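Local coordinates for protein malyl-CoA lyase/beta-methylmalyl-CoA lyase (Methylobacterium extorquens, PDB 5UGR) that belongs to the HpcH/HpaI aldolase/citrate lyase family of TIM-barrel proteins and binds a magnesium ion at one end of its barrel, at residues R12-E17 and L158-F163; K35-F40 and L263-F268; M74-G79 and E136-T141. All blocks are in the same frame, centred on the assembly; numbering follows the deposited sequence. Where two conformers were deposited one is given.

How the contacts relate
All three contacts draw on one closed barrel of eight parallel strands. Along the chain contacts 1 and 2 interleave, in the order 12-17, 35-40, 158-163, 263-268, whereas both segments of contact 3 fall between 35-40 and 158-163. Contact 1 spans the barrel interior from strand 16-21 to strand 158-163. The centre of contact 2, where helix 259-268 meets the start of strand 38-42, lies about 10 Å from the centre of contact 1; that of contact 3, between strands 72-76 and 134-139, lies about 12 Å from it. Contacts 2 and 3 are about 18 Å apart between centres, yet adjoin through neighbouring strands 38-42 and 72-76, where Ile39 O and Met74 N are 2.8 Å apart.

Contact 1 of 3, residues R12-E17 and L158-F163; sequences RLHRSE and LEAMSF
The guanidinium of Arg12 and the carboxylate of Glu159 meet edge to edge, their planes only 5° apart. Arg12 presents the side carrying NE and NH2: NE donates to Glu159 OE2 at 2.7 Å, and NH2 donates to Glu159 OE1 at 2.9 Å. Each oxygen uses its syn lone pair, and both acceptors lie within a few degrees of the guanidinium plane, the geometry of a two-pronged, side-on salt bridge. Two bonds fix the rotation of both groups. Arg12 runs extended from CG to NE after starting beside its backbone N (chi1 -51°), which carries the head across to Glu159, whose chain it crosses at about a right angle. Glu159 OE2 also pairs with Arg223, so two positive groups share this oxygen.

Strand 158-163 belongs to the eight-stranded TIM barrel and turns Glu159, Ala160 and Ser162 inward; segment 12-17, the loop leading into strand 16-21 together with that strand's first residues, faces them across the interior. Here the His14 ring has the Glu17 carboxylate at one edge; NE2 donates to Glu17 OE2 over 2.8 Å, with the oxygen close to the ring plane but the nitrogen well above the carboxylate plane. Arg223 occupies the other ring nitrogen, ND1, and the ring is thus held from two sides. Ala160 CB approaches His14 CE1 obliquely at 4.3 Å. Farther along the strand, Ser162 OG stands 3.5 Å from Glu17 OE2, while it is hydrogen-bonded with Glu136 OE2 and with Trp254 NE1.

Contact 2 of 3, residues K35-F40 and L263-F268; sequences KADVIF and LANEVF
Asn265 reaches from its helix toward the turn before strand 38-42, with its amide set between the backbone of Lys35 and the side chain of Asp37. The amide and the Asp37 carboxylate run past each other in opposite directions, their planes 26° apart. Asn265 OD1 and Asp37 OD2 are 3.7 Å from each other, too far and of the wrong kind to bond; each has partners elsewhere. Asn265 OD1 receives a hydrogen bond involving Ser16 OG, whereas the Asp37 carboxylate forms salt bridges through OD1 to Lys324 and through OD2 to Arg15. The positive groups would probably offset any repulsion between the two oxygens.

The other end of the amide makes the direct bond across the contact. Asn265 ND2 donates to Lys35 O at 3.0 Å with an N-H...O angle of 154°. The acceptor lies near the amide plane, but the donor sits well above the carbonyl plane of Lys35 and is not directed along a lone pair. With CG anti to the carbonyl carbon, the first torsion of Asn265 carries the amide away from the helix, and chi2 (-16°) turns ND2 to Lys35 and OD1 to the Asp37 side. Lys35 adds CB, 4.2 Å from Asn265 ND2, before its extended chain leads away from the helix. The contact thus ties helix 259-268, which follows the eighth strand, to the loop entering the second strand at the N-terminal end of the parallel TIM barrel.

Contact 3 of 3, residues M74-G79 and E136-T141; sequences MIRING and EVLIET. With MG (magnesium ion), chain B.
Met74 and Glu136 project into the interior of the TIM barrel from its third and fifth strands, meeting across the intervening strand 101-104. Their side chains cross at about a right angle. In the one of two deposited Met74 conformers described here, CG leaves anti to the backbone N (chi1 -170°), and a bend at the last torsion lays CE 3.3 Å from Glu136 OE1, with SD 3.8 Å from Glu136 CB. This buried end is closely packed in this conformer, against a Glu136 whose OE2 is held by Ser162.

The other pair touches more lightly: Leu138 CD1 lies at the edge of the Arg76 guanidinium, near its plane, 3.7 Å from NH1 and equally far from CD of Arg76. A bend at chi3 (61°) turns the head of Arg76, and its NE forms a salt bridge with Asp42.

Beyond Leu138 the packing gives way to the hydrated magnesium site. Asp45 and Asp167 join Glu140 on the metal, and three waters complete six ligands. Opposite charges on Arg76 and Glu140 remain apart, with NH1 to OE2 at 5.2 Å. Glu140 OE1 binds magnesium at 2.0 Å, while Glu140 OE2 accepts a hydrogen bond from a metal-bound water at 2.7 Å.

Contact 1 of 3, residues R12-E17 and L158-F163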
ATOM      1  N   ARG A  12      15.748 -19.743 -19.713  1.00 18.21           N
ATOM      2  CA  ARG A  12      17.115 -20.307 -19.806  1.00 15.68           C
ATOM      3  C   ARG A  12      17.203 -21.583 -19.023  1.00 16.16           C
ATOM      4  O   ARG A  12      16.534 -21.753 -17.989  1.00 18.23           O
ATOM      5  CB  ARG A  12      18.140 -19.347 -19.239  1.00 15.57           C
ATOM      6  CG  ARG A  12      18.068 -17.924 -19.788  1.00 14.95           C
ATOM      7  CD  ARG A  12      19.200 -17.041 -19.302  1.00 15.34           C
ATOM      8  NE  ARG A  12      18.945 -15.628 -19.541  1.00 15.47           N
ATOM      9  CZ  ARG A  12      19.602 -14.842 -20.388  1.00 15.78           C
ATOM     10  NH1 ARG A  12      20.512 -15.312 -21.274  1.00 17.85           N
ATOM     11  NH2 ARG A  12      19.310 -13.575 -20.386  1.00 16.38           N
ATOM     12  N   LEU A  13      18.131 -22.450 -19.469  1.00 16.63           N
ATOM     13  CA  LEU A  13      18.509 -23.654 -18.747  1.00 17.19           C
ATOM     14  C   LEU A  13      19.443 -23.252 -17.612  1.00 17.11           C
ATOM     15  O   LEU A  13      20.384 -22.507 -17.805  1.00 18.39           O
ATOM     16  CB  LEU A  13      19.199 -24.642 -19.693  1.00 20.07           C
ATOM     17  CG  LEU A  13      19.622 -25.941 -19.065  1.00 21.60           C
ATOM     18  CD1 LEU A  13      18.457 -26.806 -18.680  1.00 21.90           C
ATOM     19  CD2 LEU A  13      20.453 -26.732 -20.070  1.00 22.95           C
ATOM     20  N   HIS A  14      19.112 -23.657 -16.400  1.00 16.02           N
ATOM     21  CA  HIS A  14      19.751 -23.139 -15.198  1.00 15.33           C
ATOM     22  C   HIS A  14      19.857 -24.218 -14.107  1.00 17.00           C
ATOM     23  O   HIS A  14      19.490 -24.006 -12.951  1.00 20.87           O
ATOM     24  CB  HIS A  14      18.919 -21.939 -14.742  1.00 15.59           C
ATOM     25  CG  HIS A  14      19.585 -21.039 -13.782  1.00 14.63           C
ATOM     26  ND1 HIS A  14      19.210 -19.714 -13.646  1.00 16.52           N
ATOM     27  CD2 HIS A  14      20.588 -21.237 -12.908  1.00 16.38           C
ATOM     28  CE1 HIS A  14      19.979 -19.140 -12.749  1.00 15.95           C
ATOM     29  NE2 HIS A  14      20.802 -20.050 -12.272  1.00 15.26           N
ATOM     30  N   ARG A  15      20.347 -25.392 -14.467  1.00 15.68           N
ATOM     31  CA  ARG A  15      20.501 -26.484 -13.497  1.00 14.84           C
ATOM     32  C   ARG A  15      21.647 -26.276 -12.502  1.00 14.68           C
ATOM     33  O   ARG A  15      21.568 -26.658 -11.327  1.00 15.46           O
ATOM     34  CB  ARG A  15      20.700 -27.812 -14.233  1.00 15.97           C
ATOM     35  CG  ARG A  15      19.591 -28.214 -15.172  1.00 17.02           C
ATOM     36  CD  ARG A  15      20.015 -29.311 -16.099  1.00 16.70           C
ATOM     37  NE  ARG A  15      21.166 -28.942 -16.890  1.00 18.73           N
ATOM     38  CZ  ARG A  15      21.931 -29.805 -17.554  1.00 19.61           C
ATOM     39  NH1 ARG A  15      21.672 -31.112 -17.564  1.00 22.81           N
ATOM     40  NH2 ARG A  15      22.961 -29.368 -18.237  1.00 20.93           N
ATOM     41  N   SER A  16      22.741 -25.735 -13.027  1.00 15.74           N
ATOM     42  CA  SER A  16      23.987 -25.548 -12.321  1.00 15.99           C
ATOM     43  C   SER A  16      24.457 -24.131 -12.495  1.00 16.41           C
ATOM     44  O   SER A  16      24.425 -23.576 -13.613  1.00 16.58           O
ATOM     45  CB  SER A  16      25.048 -26.539 -12.844  1.00 18.60           C
ATOM     46  OG  SER A  16      25.192 -26.480 -14.250  1.00 17.23           O
ATOM     47  N   GLU A  17      24.875 -23.527 -11.370  1.00 14.93           N
ATOM     48  CA  GLU A  17      25.352 -22.128 -11.381  1.00 14.78           C
ATOM     49  C   GLU A  17      26.688 -22.105 -10.686  1.00 14.93           C
ATOM     50  O   GLU A  17      26.765 -22.244  -9.448  1.00 15.28           O
ATOM     51  CB  GLU A  17      24.312 -21.249 -10.695  1.00 14.16           C
ATOM     52  CG  GLU A  17      24.701 -19.790 -10.534  1.00 14.84           C
ATOM     53  CD  GLU A  17      23.559 -18.886 -10.059  1.00 15.17           C
ATOM     54  OE1 GLU A  17      23.817 -17.695  -9.688  1.00 14.91           O
ATOM     55  OE2 GLU A  17      22.393 -19.367 -10.078  1.00 14.17           O
ATOM     56  N   LEU A 158      14.177  -8.963 -14.534  1.00 11.99           N
ATOM     57  CA  LEU A 158      14.376  -9.980 -13.533  1.00 11.88           C
ATOM     58  C   LEU A 158      13.942 -11.344 -14.047  1.00 12.41           C
ATOM     59  O   LEU A 158      12.833 -11.513 -14.570  1.00 14.62           O
ATOM     60  CB  LEU A 158      13.612  -9.618 -12.243  1.00 13.11           C
ATOM     61  CG  LEU A 158      13.883 -10.489 -11.021  1.00 13.42           C
ATOM     62  CD1 LEU A 158      15.354 -10.496 -10.666  1.00 14.38           C
ATOM     63  CD2 LEU A 158      13.068  -9.948  -9.831  1.00 14.84           C
ATOM     64  N   GLU A 159      14.841 -12.310 -13.905  1.00 11.68           N
ATOM     65  CA  GLU A 159      14.652 -13.681 -14.346  1.00 12.68           C
ATOM     66  C   GLU A 159      14.700 -14.763 -13.288  1.00 11.56           C
ATOM     67  O   GLU A 159      14.136 -15.847 -13.516  1.00 13.82           O
ATOM     68  CB  GLU A 159      15.699 -14.093 -15.396  1.00 13.61           C
ATOM     69  CG  GLU A 159      15.785 -13.181 -16.592  1.00 13.77           C
ATOM     70  CD  GLU A 159      16.806 -13.672 -17.632  1.00 14.30           C
ATOM     71  OE1 GLU A 159      17.247 -12.808 -18.442  1.00 16.48           O
ATOM     72  OE2 GLU A 159      17.146 -14.889 -17.605  1.00 15.30           O
ATOM     73  N   ALA A 160      15.336 -14.511 -12.147  1.00 11.98           N
ATOM     74  CA  ALA A 160      15.711 -15.609 -11.234  1.00 12.12           C
ATOM     75  C   ALA A 160      16.056 -15.032  -9.873  1.00 13.41           C
ATOM     76  O   ALA A 160      16.496 -13.879  -9.776  1.00 12.91           O
ATOM     77  CB  ALA A 160      16.919 -16.341 -11.793  1.00 12.82           C
ATOM     78  N   MET A 161      15.879 -15.861  -8.841  1.00 12.54           N
ATOM     79  CA  MET A 161      16.326 -15.531  -7.487  0.50 12.22           C
ATOM     80  C   MET A 161      17.137 -16.712  -6.969  1.00 13.07           C
ATOM     81  O   MET A 161      16.712 -17.871  -7.146  1.00 13.52           O
ATOM     82  CB  MET A 161      15.149 -15.268  -6.522  0.50 12.46           C
ATOM     83  CG  MET A 161      14.012 -14.424  -7.064  0.50 15.10           C
ATOM     84  SD  MET A 161      12.683 -14.072  -5.862  0.50 18.22           S
ATOM     85  CE  MET A 161      12.950 -12.321  -5.888  0.50 14.71           C
ATOM     86  N   SER A 162      18.282 -16.388  -6.333  1.00 12.23           N
ATOM     87  CA  SER A 162      19.066 -17.398  -5.654  1.00 12.54           C
ATOM     88  C   SER A 162      18.935 -17.234  -4.141  1.00 11.26           C
ATOM     89  O   SER A 162      19.013 -16.109  -3.655  1.00 12.72           O
ATOM     90  CB  SER A 162      20.546 -17.293  -6.004  1.00 13.44           C
ATOM     91  OG  SER A 162      20.851 -17.801  -7.310  1.00 13.21           O
ATOM     92  N   PHE A 163      18.769 -18.383  -3.435  1.00 12.46           N
ATOM     93  CA  PHE A 163      18.743 -18.415  -1.979  1.00 12.77           C
ATOM     94  C   PHE A 163      20.153 -18.525  -1.464  1.00 12.18           C
ATOM     95  O   PHE A 163      20.770 -19.592  -1.507  1.00 13.18           O
ATOM     96  CB  PHE A 163      17.851 -19.517  -1.498  1.00 13.66           C
ATOM     97  CG  PHE A 163      17.885 -19.714  -0.032  1.00 11.88           C
ATOM     98  CD1 PHE A 163      17.677 -18.641   0.808  1.00 14.48           C
ATOM     99  CD2 PHE A 163      18.235 -20.963   0.521  1.00 12.94           C
ATOM    100  CE1 PHE A 163      17.764 -18.821   2.194  1.00 13.60           C
ATOM    101  CE2 PHE A 163      18.285 -21.137   1.904  1.00 14.95           C
ATOM    102  CZ  PHE A 163      18.085 -20.071   2.720  1.00 13.48           C
TER

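Contact 2 of 3, residues K35-F40 and L263-F268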
ATOM      1  N   LYS A  35      31.126 -27.825 -17.584  1.00 21.29           N
ATOM      2  CA  LYS A  35      29.763 -28.224 -17.900  1.00 20.33           C
ATOM      3  C   LYS A  35      28.666 -27.438 -17.174  1.00 19.72           C
ATOM      4  O   LYS A  35      27.485 -27.791 -17.244  1.00 19.95           O
ATOM      5  CB  LYS A  35      29.599 -29.720 -17.683  1.00 21.46           C
ATOM      6  CG  LYS A  35      30.448 -30.576 -18.640  1.00 25.81           C
ATOM      7  CD  LYS A  35      30.266 -32.034 -18.320  1.00 32.09           C
ATOM      8  CE  LYS A  35      31.239 -32.851 -19.174  1.00 38.94           C
ATOM      9  NZ  LYS A  35      30.991 -34.304 -18.932  1.00 50.99           N
ATOM     10  N   ALA A  36      29.023 -26.338 -16.551  1.00 17.65           N
ATOM     11  CA  ALA A  36      28.013 -25.497 -15.873  1.00 17.15           C
ATOM     12  C   ALA A  36      27.110 -24.862 -16.892  1.00 17.26           C
ATOM     13  O   ALA A  36      27.550 -24.436 -17.964  1.00 20.73           O
ATOM     14  CB  ALA A  36      28.699 -24.410 -15.094  1.00 16.97           C
ATOM     15  N   ASP A  37      25.832 -24.735 -16.526  1.00 16.09           N
ATOM     16  CA  ASP A  37      24.861 -24.020 -17.383  1.00 16.80           C
ATOM     17  C   ASP A  37      25.046 -22.522 -17.318  1.00 16.02           C
ATOM     18  O   ASP A  37      24.868 -21.807 -18.307  1.00 17.67           O
ATOM     19  CB  ASP A  37      23.442 -24.354 -16.976  1.00 16.33           C
ATOM     20  CG  ASP A  37      23.025 -25.830 -17.245  1.00 18.11           C
ATOM     21  OD1 ASP A  37      23.635 -26.480 -18.128  1.00 18.51           O
ATOM     22  OD2 ASP A  37      22.020 -26.273 -16.626  1.00 16.71           O
ATOM     23  N   VAL A  38      25.270 -22.046 -16.099  1.00 16.43           N
ATOM     24  CA  VAL A  38      25.363 -20.621 -15.799  1.00 15.45           C
ATOM     25  C   VAL A  38      26.657 -20.432 -15.015  1.00 15.90           C
ATOM     26  O   VAL A  38      26.961 -21.235 -14.143  1.00 16.52           O
ATOM     27  CB  VAL A  38      24.164 -20.179 -14.883  1.00 16.57           C
ATOM     28  CG1 VAL A  38      24.270 -18.720 -14.494  1.00 18.46           C
ATOM     29  CG2 VAL A  38      22.817 -20.434 -15.559  1.00 16.84           C
ATOM     30  N   ILE A  39      27.404 -19.382 -15.328  1.00 15.62           N
ATOM     31  CA  ILE A  39      28.591 -19.025 -14.556  1.00 16.21           C
ATOM     32  C   ILE A  39      28.468 -17.589 -14.113  1.00 15.62           C
ATOM     33  O   ILE A  39      28.125 -16.724 -14.930  1.00 17.67           O
ATOM     34  CB  ILE A  39      29.921 -19.183 -15.390  1.00 18.17           C
ATOM     35  CG1 ILE A  39      30.139 -20.672 -15.680  1.00 19.31           C
ATOM     36  CG2 ILE A  39      31.110 -18.588 -14.598  1.00 19.67           C
ATOM     37  CD1 ILE A  39      31.372 -20.968 -16.533  1.00 22.14           C
ATOM     38  N   PHE A  40      28.746 -17.322 -12.833  1.00 14.80           N
ATOM     39  CA  PHE A  40      28.968 -15.944 -12.442  1.00 14.80           C
ATOM     40  C   PHE A  40      30.397 -15.712 -12.059  1.00 15.21           C
ATOM     41  O   PHE A  40      31.003 -16.507 -11.339  1.00 16.05           O
ATOM     42  CB  PHE A  40      27.968 -15.405 -11.374  1.00 14.88           C
ATOM     43  CG  PHE A  40      28.155 -15.885  -9.963  1.00 15.29           C
ATOM     44  CD1 PHE A  40      29.085 -15.318  -9.116  1.00 15.71           C
ATOM     45  CD2 PHE A  40      27.246 -16.786  -9.415  1.00 16.25           C
ATOM     46  CE1 PHE A  40      29.156 -15.701  -7.787  1.00 16.96           C
ATOM     47  CE2 PHE A  40      27.294 -17.159  -8.098  1.00 16.34           C
ATOM     48  CZ  PHE A  40      28.271 -16.587  -7.264  1.00 15.96           C
ATOM     49  N   LEU A 263      26.633 -33.039 -10.279  1.00 16.56           N
ATOM     50  CA  LEU A 263      25.599 -33.427  -9.305  1.00 16.86           C
ATOM     51  C   LEU A 263      24.336 -32.571  -9.530  1.00 18.72           C
ATOM     52  O   LEU A 263      23.232 -33.110  -9.605  1.00 19.29           O
ATOM     53  CB  LEU A 263      26.064 -33.346  -7.853  1.00 19.03           C
ATOM     54  CG  LEU A 263      27.284 -34.144  -7.448  1.00 20.01           C
ATOM     55  CD1 LEU A 263      27.661 -33.853  -6.030  1.00 21.73           C
ATOM     56  CD2 LEU A 263      27.009 -35.608  -7.640  1.00 25.65           C
ATOM     57  N   ALA A 264      24.518 -31.255  -9.714  1.00 16.54           N
ATOM     58  CA  ALA A 264      23.384 -30.341  -9.977  1.00 16.79           C
ATOM     59  C   ALA A 264      22.778 -30.644 -11.323  1.00 15.08           C
ATOM     60  O   ALA A 264      21.530 -30.711 -11.462  1.00 17.01           O
ATOM     61  CB  ALA A 264      23.816 -28.889  -9.895  1.00 16.81           C
ATOM     62  N   ASN A 265      23.636 -30.833 -12.341  1.00 15.14           N
ATOM     63  CA  ASN A 265      23.061 -31.136 -13.636  1.00 16.36           C
ATOM     64  C   ASN A 265      22.188 -32.362 -13.646  1.00 17.15           C
ATOM     65  O   ASN A 265      21.140 -32.399 -14.329  1.00 19.57           O
ATOM     66  CB  ASN A 265      24.144 -31.239 -14.684  1.00 17.74           C
ATOM     67  CG  ASN A 265      24.706 -29.852 -15.096  1.00 18.30           C
ATOM     68  OD1 ASN A 265      24.117 -28.812 -14.841  1.00 18.38           O
ATOM     69  ND2 ASN A 265      25.871 -29.853 -15.724  1.00 17.72           N
ATOM     70  N   GLU A 266      22.617 -33.398 -12.930  1.00 17.02           N
ATOM     71  CA  GLU A 266      21.837 -34.640 -12.918  1.00 18.32           C
ATOM     72  C   GLU A 266      20.500 -34.448 -12.181  1.00 17.12           C
ATOM     73  O   GLU A 266      19.452 -34.878 -12.658  1.00 20.58           O
ATOM     74  CB  GLU A 266      22.624 -35.756 -12.218  1.00 21.84           C
ATOM     75  CG  GLU A 266      21.816 -37.061 -12.120  1.00 37.62           C
ATOM     76  CD  GLU A 266      22.691 -38.321 -12.024  1.00 57.57           C
ATOM     77  OE1 GLU A 266      23.560 -38.387 -11.116  1.00 75.86           O
ATOM     78  OE2 GLU A 266      22.497 -39.249 -12.864  1.00 79.71           O
ATOM     79  N   VAL A 267      20.537 -33.792 -11.005  1.00 16.13           N
ATOM     80  CA  VAL A 267      19.333 -33.691 -10.192  1.00 16.40           C
ATOM     81  C   VAL A 267      18.275 -32.835 -10.882  1.00 16.04           C
ATOM     82  O   VAL A 267      17.088 -33.214 -10.865  1.00 17.84           O
ATOM     83  CB  VAL A 267      19.670 -33.096  -8.813  1.00 16.13           C
ATOM     84  CG1 VAL A 267      18.419 -32.637  -8.083  1.00 17.19           C
ATOM     85  CG2 VAL A 267      20.415 -34.124  -7.990  1.00 19.17           C
ATOM     86  N   PHE A 268      18.683 -31.712 -11.505  1.00 15.82           N
ATOM     87  CA  PHE A 268      17.735 -30.735 -12.017  1.00 14.50           C
ATOM     88  C   PHE A 268      17.373 -30.914 -13.501  1.00 17.78           C
ATOM     89  O   PHE A 268      16.647 -30.090 -14.071  1.00 20.06           O
ATOM     90  CB  PHE A 268      18.235 -29.308 -11.743  1.00 13.98           C
ATOM     91  CG  PHE A 268      18.305 -28.970 -10.275  1.00 15.28           C
ATOM     92  CD1 PHE A 268      17.159 -28.625  -9.584  1.00 13.43           C
ATOM     93  CD2 PHE A 268      19.472 -29.059  -9.581  1.00 14.90           C
ATOM     94  CE1 PHE A 268      17.220 -28.323  -8.236  1.00 15.52           C
ATOM     95  CE2 PHE A 268      19.539 -28.762  -8.238  1.00 14.87           C
ATOM     96  CZ  PHE A 268      18.402 -28.427  -7.541  1.00 15.68           C
TER

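Contact 3 of 3, residues M74-G79 and E136-T141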
ATOM      1  N   MET A  74      27.396 -14.343 -16.307  1.00 14.98           N
ATOM      2  CA  MET A  74      26.925 -13.369 -15.334  0.50 14.87           C
ATOM      3  C   MET A  74      28.099 -12.786 -14.549  1.00 15.14           C
ATOM      4  O   MET A  74      29.149 -13.411 -14.461  1.00 15.84           O
ATOM      5  CB  MET A  74      25.926 -14.098 -14.400  0.50 13.44           C
ATOM      6  CG  MET A  74      25.113 -13.241 -13.422  0.50 11.95           C
ATOM      7  SD  MET A  74      23.570 -14.071 -12.943  0.50 12.60           S
ATOM      8  CE  MET A  74      24.213 -15.513 -12.082  0.50 12.57           C
ATOM      9  N   ILE A  75      27.887 -11.621 -13.947  1.00 14.24           N
ATOM     10  CA  ILE A  75      28.794 -11.125 -12.916  1.00 13.13           C
ATOM     11  C   ILE A  75      27.998 -10.906 -11.628  1.00 13.42           C
ATOM     12  O   ILE A  75      26.827 -10.478 -11.681  1.00 14.03           O
ATOM     13  CB  ILE A  75      29.473  -9.811 -13.307  1.00 13.75           C
ATOM     14  CG1 ILE A  75      28.464  -8.697 -13.741  1.00 14.45           C
ATOM     15  CG2 ILE A  75      30.513 -10.043 -14.389  1.00 16.34           C
ATOM     16  CD1 ILE A  75      29.002  -7.336 -14.104  1.00 15.40           C
ATOM     17  N   ARG A  76      28.640 -11.228 -10.497  1.00 13.38           N
ATOM     18  CA  ARG A  76      28.090 -10.851  -9.187  1.00 13.24           C
ATOM     19  C   ARG A  76      28.793  -9.537  -8.811  1.00 13.32           C
ATOM     20  O   ARG A  76      29.995  -9.498  -8.529  1.00 14.49           O
ATOM     21  CB  ARG A  76      28.219 -11.873  -8.114  1.00 13.30           C
ATOM     22  CG  ARG A  76      27.606 -11.364  -6.786  1.00 14.33           C
ATOM     23  CD  ARG A  76      27.441 -12.416  -5.717  1.00 14.58           C
ATOM     24  NE  ARG A  76      28.704 -13.044  -5.284  1.00 13.42           N
ATOM     25  CZ  ARG A  76      28.779 -14.031  -4.395  1.00 12.93           C
ATOM     26  NH1 ARG A  76      27.664 -14.474  -3.814  1.00 14.88           N
ATOM     27  NH2 ARG A  76      29.922 -14.673  -4.128  1.00 16.82           N
ATOM     28  N   ILE A  77      28.036  -8.441  -8.961  1.00 13.68           N
ATOM     29  CA  ILE A  77      28.511  -7.121  -8.601  1.00 13.32           C
ATOM     30  C   ILE A  77      28.611  -6.932  -7.107  1.00 14.29           C
ATOM     31  O   ILE A  77      28.068  -7.707  -6.343  1.00 13.90           O
ATOM     32  CB  ILE A  77      27.685  -5.983  -9.241  1.00 13.62           C
ATOM     33  CG1 ILE A  77      26.209  -6.026  -8.768  1.00 13.17           C
ATOM     34  CG2 ILE A  77      27.721  -6.110 -10.752  1.00 14.12           C
ATOM     35  CD1 ILE A  77      25.384  -4.899  -9.300  1.00 13.86           C
ATOM     36  N   ASN A  78      29.351  -5.895  -6.713  1.00 13.64           N
ATOM     37  CA  ASN A  78      29.428  -5.554  -5.305  1.00 14.08           C
ATOM     38  C   ASN A  78      28.097  -5.031  -4.770  1.00 13.07           C
ATOM     39  O   ASN A  78      27.182  -4.643  -5.539  1.00 13.85           O
ATOM     40  CB  ASN A  78      30.599  -4.596  -5.071  1.00 13.62           C
ATOM     41  CG  ASN A  78      31.893  -5.357  -4.966  1.00 15.45           C
ATOM     42  OD1 ASN A  78      32.196  -5.985  -3.913  1.00 15.93           O
ATOM     43  ND2 ASN A  78      32.639  -5.404  -6.075  1.00 16.24           N
ATOM     44  N   GLY A  79      28.008  -4.998  -3.458  1.00 13.16           N
ATOM     45  CA  GLY A  79      26.771  -4.548  -2.800  1.00 13.52           C
ATOM     46  C   GLY A  79      26.464  -3.073  -3.037  1.00 13.50           C
ATOM     47  O   GLY A  79      27.355  -2.240  -3.258  1.00 14.25           O
ATOM     48  N   GLU A 136      19.524 -11.521 -12.059  1.00 12.62           N
ATOM     49  CA  GLU A 136      19.257 -12.501 -11.009  1.00 12.22           C
ATOM     50  C   GLU A 136      19.471 -11.725  -9.698  1.00 11.43           C
ATOM     51  O   GLU A 136      20.359 -10.893  -9.588  1.00 12.26           O
ATOM     52  CB  GLU A 136      20.229 -13.684 -11.071  1.00 13.72           C
ATOM     53  CG  GLU A 136      20.046 -14.746  -9.995  1.00 13.08           C
ATOM     54  CD  GLU A 136      21.060 -15.915 -10.212  1.00 14.39           C
ATOM     55  OE1 GLU A 136      21.092 -16.436 -11.370  1.00 15.22           O
ATOM     56  OE2 GLU A 136      21.811 -16.237  -9.228  1.00 14.39           O
ATOM     57  N   VAL A 137      18.629 -12.002  -8.697  1.00 11.42           N
ATOM     58  CA  VAL A 137      18.791 -11.410  -7.372  1.00 12.86           C
ATOM     59  C   VAL A 137      19.119 -12.457  -6.356  1.00 12.89           C
ATOM     60  O   VAL A 137      18.573 -13.549  -6.364  1.00 14.21           O
ATOM     61  CB  VAL A 137      17.564 -10.593  -6.961  1.00 16.70           C
ATOM     62  CG1 VAL A 137      17.367  -9.376  -7.832  1.00 16.33           C
ATOM     63  CG2 VAL A 137      16.393 -11.415  -6.830  1.00 21.60           C
ATOM     64  N   LEU A 138      20.017 -12.109  -5.461  1.00 12.30           N
ATOM     65  CA  LEU A 138      20.307 -12.923  -4.288  1.00 12.29           C
ATOM     66  C   LEU A 138      19.430 -12.498  -3.123  1.00 12.21           C
ATOM     67  O   LEU A 138      19.430 -11.296  -2.732  1.00 12.83           O
ATOM     68  CB  LEU A 138      21.780 -12.783  -3.908  1.00 13.91           C
ATOM     69  CG  LEU A 138      22.656 -13.960  -4.265  1.00 13.14           C
ATOM     70  CD1 LEU A 138      24.099 -13.553  -4.459  1.00 14.80           C
ATOM     71  CD2 LEU A 138      22.517 -15.065  -3.256  1.00 14.00           C
ATOM     72  N   ILE A 139      18.663 -13.462  -2.606  1.00 11.65           N
ATOM     73  CA  ILE A 139      17.898 -13.303  -1.360  1.00 12.87           C
ATOM     74  C   ILE A 139      18.763 -13.999  -0.316  1.00 11.59           C
ATOM     75  O   ILE A 139      18.824 -15.254  -0.239  1.00 13.19           O
ATOM     76  CB  ILE A 139      16.492 -13.893  -1.504  1.00 12.86           C
ATOM     77  CG1 ILE A 139      15.738 -13.277  -2.676  1.00 12.74           C
ATOM     78  CG2 ILE A 139      15.732 -13.727  -0.182  1.00 14.87           C
ATOM     79  CD1 ILE A 139      15.468 -11.827  -2.580  1.00 14.62           C
ATOM     80  N   GLU A 140      19.500 -13.180   0.436  1.00 12.19           N
ATOM     81  CA  GLU A 140      20.579 -13.681   1.310  1.00 12.13           C
ATOM     82  C   GLU A 140      20.619 -12.895   2.615  1.00 14.82           C
ATOM     83  O   GLU A 140      21.621 -12.930   3.315  1.00 13.95           O
ATOM     84  CB  GLU A 140      21.929 -13.645   0.604  1.00 12.47           C
ATOM     85  CG  GLU A 140      22.411 -12.253   0.202  1.00 13.76           C
ATOM     86  CD  GLU A 140      23.800 -12.231  -0.423  1.00 14.46           C
ATOM     87  OE1 GLU A 140      24.690 -12.823   0.226  1.00 18.63           O
ATOM     88  OE2 GLU A 140      23.955 -11.621  -1.492  1.00 14.04           O
ATOM     89  N   THR A 141      19.508 -12.201   2.915  1.00 11.88           N
ATOM     90  CA  THR A 141      19.399 -11.458   4.152  1.00 12.07           C
ATOM     91  C   THR A 141      17.957 -11.590   4.630  1.00 10.85           C
ATOM     92  O   THR A 141      17.030 -11.882   3.822  1.00 13.05           O
ATOM     93  CB  THR A 141      19.694  -9.946   3.968  1.00 12.65           C
ATOM     94  OG1 THR A 141      18.725  -9.370   3.076  1.00 13.08           O
ATOM     95  CG2 THR A 141      21.096  -9.689   3.461  1.00 13.81           C
TER
HETATM   96 MG    MG B 401      26.675 -13.052  -0.016  1.00 16.70          MG
HETATM   97  O   HOH W   1      26.518 -12.418  -1.966  1.00 14.09           O
HETATM   98  O   HOH W   2      26.390 -15.008  -0.639  1.00 20.40           O
HETATM   99  O   HOH W   3      27.145 -11.056   0.534  1.00 18.01           O